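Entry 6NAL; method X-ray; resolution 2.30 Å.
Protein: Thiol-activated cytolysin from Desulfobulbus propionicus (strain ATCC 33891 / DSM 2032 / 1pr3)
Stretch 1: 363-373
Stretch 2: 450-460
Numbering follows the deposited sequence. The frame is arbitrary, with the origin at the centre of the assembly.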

ATOM      1  N   TYR A 363      -2.072   3.433  12.774  1.00 41.26           N
ATOM      2  CA  TYR A 363      -0.693   3.820  13.055  1.00 39.17           C
ATOM      3  C   TYR A 363      -0.690   4.382  14.469  1.00 36.19           C
ATOM      4  O   TYR A 363      -1.369   5.380  14.755  1.00 37.07           O
ATOM      5  N   SER A 364      -0.019   3.681  15.380  1.00 44.77           N
ATOM      6  CA  SER A 364      -0.029   4.100  16.776  1.00 46.57           C
ATOM      7  C   SER A 364       0.885   5.315  16.973  1.00 41.23           C
ATOM      8  O   SER A 364       1.869   5.511  16.253  1.00 39.23           O
ATOM      9  N   GLY A 365       0.519   6.148  17.939  1.00 51.73           N
ATOM     10  CA  GLY A 365       1.357   7.242  18.363  1.00 44.49           C
ATOM     11  C   GLY A 365       2.614   6.722  19.055  1.00 47.14           C
ATOM     12  O   GLY A 365       2.941   5.530  19.056  1.00 45.96           O
ATOM     13  N   GLY A 366       3.355   7.673  19.618  1.00 44.41           N
ATOM     14  CA  GLY A 366       4.638   7.327  20.194  1.00 43.26           C
ATOM     15  C   GLY A 366       5.193   8.449  21.039  1.00 40.84           C
ATOM     16  O   GLY A 366       4.586   9.511  21.182  1.00 51.75           O
ATOM     17  N   GLU A 367       6.367   8.212  21.606  1.00 46.60           N
ATOM     18  CA  GLU A 367       7.012   9.250  22.401  1.00 44.77           C
ATOM     19  C   GLU A 367       8.479   9.285  22.053  1.00 36.69           C
ATOM     20  O   GLU A 367       9.070   8.259  21.704  1.00 45.57           O
ATOM     21  N   ILE A 368       9.060  10.485  22.144  1.00 44.76           N
ATOM     22  CA  ILE A 368      10.513  10.676  22.172  1.00 39.15           C
ATOM     23  C   ILE A 368      10.895  11.260  23.530  1.00 38.59           C
ATOM     24  O   ILE A 368      10.465  12.364  23.877  1.00 38.21           O
ATOM     25  N   ARG A 369      11.688  10.509  24.301  1.00 46.54           N
ATOM     26  CA  ARG A 369      12.237  10.984  25.572  1.00 49.71           C
ATOM     27  C   ARG A 369      13.677  11.434  25.356  1.00 34.08           C
ATOM     28  O   ARG A 369      14.496  10.675  24.834  1.00 40.79           O
ATOM     29  N   LEU A 370      13.986  12.653  25.752  1.00 40.36           N
ATOM     30  CA  LEU A 370      15.353  13.185  25.702  1.00 39.50           C
ATOM     31  C   LEU A 370      15.909  13.283  27.115  1.00 39.40           C
ATOM     32  O   LEU A 370      15.193  13.704  28.015  1.00 42.75           O
ATOM     33  N   GLU A 371      17.139  12.825  27.329  1.00 32.80           N
ATOM     34  CA  GLU A 371      17.758  12.873  28.647  1.00 43.71           C
ATOM     35  C   GLU A 371      19.200  13.295  28.484  1.00 34.36           C
ATOM     36  O   GLU A 371      19.935  12.790  27.631  1.00 34.33           O
ATOM     37  N   HIS A 372      19.554  14.275  29.273  1.00 38.22           N
ATOM     38  CA  HIS A 372      20.883  14.841  29.304  1.00 37.84           C
ATOM     39  C   HIS A 372      21.379  14.721  30.735  1.00 41.25           C
ATOM     40  O   HIS A 372      20.758  15.257  31.661  1.00 41.09           O
ATOM     41  N   SER A 373      22.469  14.009  30.918  1.00 39.38           N
ATOM     42  CA  SER A 373      23.120  13.943  32.220  1.00 40.52           C
ATOM     43  C   SER A 373      24.581  14.336  32.121  1.00 38.12           C
ATOM     44  O   SER A 373      25.309  14.201  33.102  1.00 45.54           O
ATOM     45  N   ALA A 450      11.664   5.873  12.175  1.00 39.53           N
ATOM     46  CA  ALA A 450      10.251   5.554  12.262  1.00 43.60           C
ATOM     47  C   ALA A 450       9.703   5.920  13.625  1.00 41.76           C
ATOM     48  O   ALA A 450      10.429   5.977  14.621  1.00 48.30           O
ATOM     49  N   LEU A 451       8.413   6.160  13.664  1.00 39.99           N
ATOM     50  CA  LEU A 451       7.717   6.370  14.919  1.00 39.76           C
ATOM     51  C   LEU A 451       7.520   5.011  15.576  1.00 51.26           C
ATOM     52  O   LEU A 451       6.820   4.149  15.039  1.00 49.43           O
ATOM     53  N   VAL A 452       8.144   4.819  16.725  1.00 55.61           N
ATOM     54  CA  VAL A 452       8.002   3.608  17.525  1.00 47.76           C
ATOM     55  C   VAL A 452       7.364   4.034  18.841  1.00 49.18           C
ATOM     56  O   VAL A 452       7.246   5.239  19.122  1.00 50.89           O
ATOM     57  N   PRO A 453       6.929   3.114  19.676  1.00 49.10           N
ATOM     58  CA  PRO A 453       6.204   3.557  20.880  1.00 53.99           C
ATOM     59  C   PRO A 453       7.047   4.367  21.849  1.00 48.01           C
ATOM     60  O   PRO A 453       6.576   5.384  22.389  1.00 41.81           O
ATOM     61  N   LEU A 454       8.293   3.971  22.076  1.00 46.77           N
ATOM     62  CA  LEU A 454       9.159   4.760  22.942  1.00 47.26           C
ATOM     63  C   LEU A 454      10.561   4.798  22.374  1.00 39.92           C
ATOM     64  O   LEU A 454      11.203   3.755  22.250  1.00 49.36           O
ATOM     65  N   ARG A 455      11.038   5.998  22.056  1.00 38.86           N
ATOM     66  CA  ARG A 455      12.407   6.215  21.622  1.00 40.44           C
ATOM     67  C   ARG A 455      13.072   7.109  22.657  1.00 35.88           C
ATOM     68  O   ARG A 455      12.537   8.171  22.998  1.00 43.46           O
ATOM     69  N   THR A 456      14.225   6.680  23.164  1.00 40.53           N
ATOM     70  CA  THR A 456      14.951   7.396  24.208  1.00 41.50           C
ATOM     71  C   THR A 456      16.322   7.753  23.675  1.00 38.16           C
ATOM     72  O   THR A 456      17.011   6.890  23.134  1.00 47.56           O
ATOM     73  N   VAL A 457      16.721   9.009  23.799  1.00 40.82           N
ATOM     74  CA  VAL A 457      18.088   9.394  23.471  1.00 40.23           C
ATOM     75  C   VAL A 457      18.711  10.004  24.712  1.00 42.34           C
ATOM     76  O   VAL A 457      18.190  10.987  25.253  1.00 46.45           O
ATOM     77  N   SER A 458      19.795   9.391  25.188  1.00 43.29           N
ATOM     78  CA  SER A 458      20.508   9.837  26.382  1.00 39.44           C
ATOM     79  C   SER A 458      21.873  10.357  25.975  1.00 35.69           C
ATOM     80  O   SER A 458      22.588   9.698  25.224  1.00 42.59           O
ATOM     81  N   ILE A 459      22.230  11.520  26.443  1.00 34.55           N
ATOM     82  CA  ILE A 459      23.607  11.937  26.306  1.00 37.94           C
ATOM     83  C   ILE A 459      24.163  12.082  27.709  1.00 38.14           C
ATOM     84  O   ILE A 459      23.447  12.439  28.650  1.00 39.08           O
ATOM     85  N   GLY A 460      25.438  11.778  27.850  1.00 36.15           N
ATOM     86  CA  GLY A 460      26.123  11.977  29.104  1.00 34.19           C
ATOM     87  C   GLY A 460      27.585  12.248  28.849  1.00 35.53           C
ATOM     88  O   GLY A 460      27.967  12.663  27.738  1.00 33.70           O
TER

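Neighbouring parallel strands illustrate a general rule: the backbone joins them, while side chains alternate between the two faces of the sheet and pack beside their cross-strand partners. Strands 366-372 and 454-460 of this cytolysin follow it, beginning with a hydrogen bond from Glu 367 N to Pro 453 O (2.9 Å).

Just before the strand, Leu 451 (chi1 t, chi2 p) points sideways, but its end comes nearer stretch 1, with CD2 3.5 Å from Ser 364 O and CD1 4.0 Å from Gly 366 CA. Gly 366 has no side chain; an ideal CB there would point toward stretch 2 and clash with Leu 451 CD1 and Val 452 O. The side chains of Val 452 and Pro 453 point away, but a water donates to both Val 452 O and Glu 367 O, at 2.8 Å each.

Leu 454 (t, p) shares a face with Glu 367 and Arg 369; its CD1 lies 4.1 Å from Glu 367 CB and 3.8 Å from Arg 369 CG, so the aliphatic part of Arg 369 touches the CD1 methyl, although Leu 454 stays exposed. Arg 455 (chi1 t) occupies the other face with Ile 368, but its end leads away, and its NH2 donates to Ala 450 O (3.0 Å) within its own stretch. Thr 456 (m) returns to the face of Arg 369, and its CG2 sits 3.4 Å from OE1 of Glu 371 (chi1 m).

Val 457 (m) makes the tight apolar contact of the buried face, its CG2 3.2 Å from CD2 of Leu 370 (m, t). Ser 458 (m) lies beside Glu 371, with OG 3.6 Å from Glu 371 OE1. Ile 459 (p, t) places CG1 3.6 Å from ND1 of His 372 (chi1 t), and a second water links Ile 459 O (2.9 Å) to Ser 373 OG (3.0 Å).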

ATOM      1  CB  TYR A 363      -0.187   4.845  12.050  1.00 41.19           C
ATOM      2  CG  TYR A 363      -0.272   4.426  10.621  1.00 48.41           C
ATOM      3  CD1 TYR A 363       0.796   3.778  10.019  1.00 49.95           C
ATOM      4  CD2 TYR A 363      -1.407   4.708   9.856  1.00 40.03           C
ATOM      5  CE1 TYR A 363       0.759   3.404   8.699  1.00 51.15           C
ATOM      6  CE2 TYR A 363      -1.458   4.333   8.508  1.00 44.99           C
ATOM      7  CZ  TYR A 363      -0.353   3.670   7.947  1.00 53.24           C
ATOM      8  OH  TYR A 363      -0.339   3.281   6.635  1.00 64.00           O
ATOM      9  CB  SER A 364       0.381   2.944  17.693  1.00 49.78           C
ATOM     10  OG  SER A 364       1.701   2.515  17.423  1.00 61.58           O
ATOM     11  CB  GLU A 367       6.806   9.022  23.900  1.00 48.61           C
ATOM     12  CG  GLU A 367       5.377   9.391  24.327  1.00 64.23           C
ATOM     13  CD  GLU A 367       5.013   8.991  25.762  1.00 77.93           C
ATOM     14  OE1 GLU A 367       5.881   8.425  26.485  1.00 76.40           O
ATOM     15  OE2 GLU A 367       3.842   9.249  26.157  1.00 75.41           O
ATOM     16  CB  ILE A 368      11.003  11.585  21.034  1.00 34.04           C
ATOM     17  CG1 ILE A 368      10.725  10.962  19.666  1.00 39.74           C
ATOM     18  CG2 ILE A 368      12.518  11.872  21.179  1.00 46.22           C
ATOM     19  CD1 ILE A 368      10.726  11.962  18.568  1.00 42.02           C
ATOM     20  CB  ARG A 369      12.199   9.901  26.661  1.00 52.31           C
ATOM     21  CG  ARG A 369      10.821   9.517  27.183  1.00 59.20           C
ATOM     22  CD  ARG A 369      10.871   9.150  28.659  1.00 79.28           C
ATOM     23  NE  ARG A 369       9.736   8.316  29.072  1.00 85.59           N
ATOM     24  CZ  ARG A 369       9.447   8.033  30.341  1.00 90.48           C
ATOM     25  NH1 ARG A 369      10.205   8.520  31.323  1.00 97.84           N
ATOM     26  NH2 ARG A 369       8.404   7.269  30.635  1.00 99.13           N
ATOM     27  CB  LEU A 370      15.373  14.562  25.061  1.00 34.44           C
ATOM     28  CG  LEU A 370      14.635  14.547  23.719  1.00 37.97           C
ATOM     29  CD1 LEU A 370      14.610  16.010  23.259  1.00 34.68           C
ATOM     30  CD2 LEU A 370      15.275  13.653  22.642  1.00 36.51           C
ATOM     31  CB  GLU A 371      17.660  11.535  29.370  1.00 47.86           C
ATOM     32  CG  GLU A 371      16.321  10.831  29.050  1.00 58.58           C
ATOM     33  CD  GLU A 371      15.999   9.606  29.924  1.00 76.65           C
ATOM     34  OE1 GLU A 371      16.580   8.524  29.677  1.00 80.98           O
ATOM     35  OE2 GLU A 371      15.125   9.721  30.828  1.00 90.93           O
ATOM     36  CB  HIS A 372      20.819  16.284  28.861  1.00 39.13           C
ATOM     37  CG  HIS A 372      22.088  17.048  29.028  1.00 39.06           C
ATOM     38  ND1 HIS A 372      23.328  16.455  28.999  1.00 34.09           N
ATOM     39  CD2 HIS A 372      22.304  18.379  29.170  1.00 39.72           C
ATOM     40  CE1 HIS A 372      24.257  17.390  29.106  1.00 36.62           C
ATOM     41  NE2 HIS A 372      23.662  18.568  29.209  1.00 40.05           N
ATOM     42  CB  SER A 373      23.034  12.536  32.807  1.00 37.55           C
ATOM     43  OG  SER A 373      23.830  11.692  31.979  1.00 51.22           O
ATOM     44  CB  ALA A 450      10.053   4.064  12.062  1.00 37.44           C
ATOM     45  CB  LEU A 451       6.376   7.051  14.679  1.00 38.65           C
ATOM     46  CG  LEU A 451       5.597   7.415  15.930  1.00 43.92           C
ATOM     47  CD1 LEU A 451       6.350   8.396  16.787  1.00 43.64           C
ATOM     48  CD2 LEU A 451       4.251   7.977  15.502  1.00 45.55           C
ATOM     49  CB  VAL A 452       9.364   2.938  17.721  1.00 48.72           C
ATOM     50  CG1 VAL A 452      10.025   2.645  16.343  1.00 43.73           C
ATOM     51  CG2 VAL A 452      10.262   3.818  18.563  1.00 49.02           C
ATOM     52  CB  PRO A 453       5.709   2.235  21.476  1.00 55.67           C
ATOM     53  CG  PRO A 453       5.468   1.356  20.228  1.00 53.70           C
ATOM     54  CD  PRO A 453       6.657   1.708  19.331  1.00 50.86           C
ATOM     55  CB  LEU A 454       9.191   4.195  24.356  1.00 45.80           C
ATOM     56  CG  LEU A 454      10.068   5.053  25.287  1.00 59.99           C
ATOM     57  CD1 LEU A 454       9.362   6.343  25.688  1.00 55.21           C
ATOM     58  CD2 LEU A 454      10.459   4.262  26.511  1.00 62.59           C
ATOM     59  CB  ARG A 455      12.455   6.842  20.230  1.00 44.70           C
ATOM     60  CG  ARG A 455      13.864   6.905  19.683  1.00 44.86           C
ATOM     61  CD  ARG A 455      13.953   7.442  18.300  1.00 45.86           C
ATOM     62  NE  ARG A 455      13.216   6.635  17.330  1.00 47.40           N
ATOM     63  CZ  ARG A 455      13.725   5.592  16.701  1.00 47.46           C
ATOM     64  NH1 ARG A 455      14.953   5.201  16.980  1.00 57.09           N
ATOM     65  NH2 ARG A 455      12.995   4.924  15.823  1.00 53.69           N
ATOM     66  CB  THR A 456      15.109   6.541  25.460  1.00 42.22           C
ATOM     67  OG1 THR A 456      13.828   6.175  25.967  1.00 48.88           O
ATOM     68  CG2 THR A 456      15.815   7.297  26.545  1.00 47.44           C
ATOM     69  CB  VAL A 457      18.176  10.347  22.262  1.00 45.00           C
ATOM     70  CG1 VAL A 457      17.258   9.890  21.136  1.00 44.73           C
ATOM     71  CG2 VAL A 457      17.865  11.734  22.604  1.00 47.25           C
ATOM     72  CB  SER A 458      20.694   8.698  27.389  1.00 47.19           C
ATOM     73  OG  SER A 458      19.469   8.049  27.649  1.00 52.80           O
ATOM     74  CB  ILE A 459      23.777  13.241  25.497  1.00 31.42           C
ATOM     75  CG1 ILE A 459      22.966  14.373  26.096  1.00 32.53           C
ATOM     76  CG2 ILE A 459      23.443  13.008  24.049  1.00 36.37           C
ATOM     77  CD1 ILE A 459      23.246  15.681  25.396  1.00 36.31           C
TER
HETATM   78  O   HOH W   1       9.059   7.329  19.048  1.00 43.72           O
HETATM   79  O   HOH W   2      21.843  10.513  30.138  1.00 49.71           O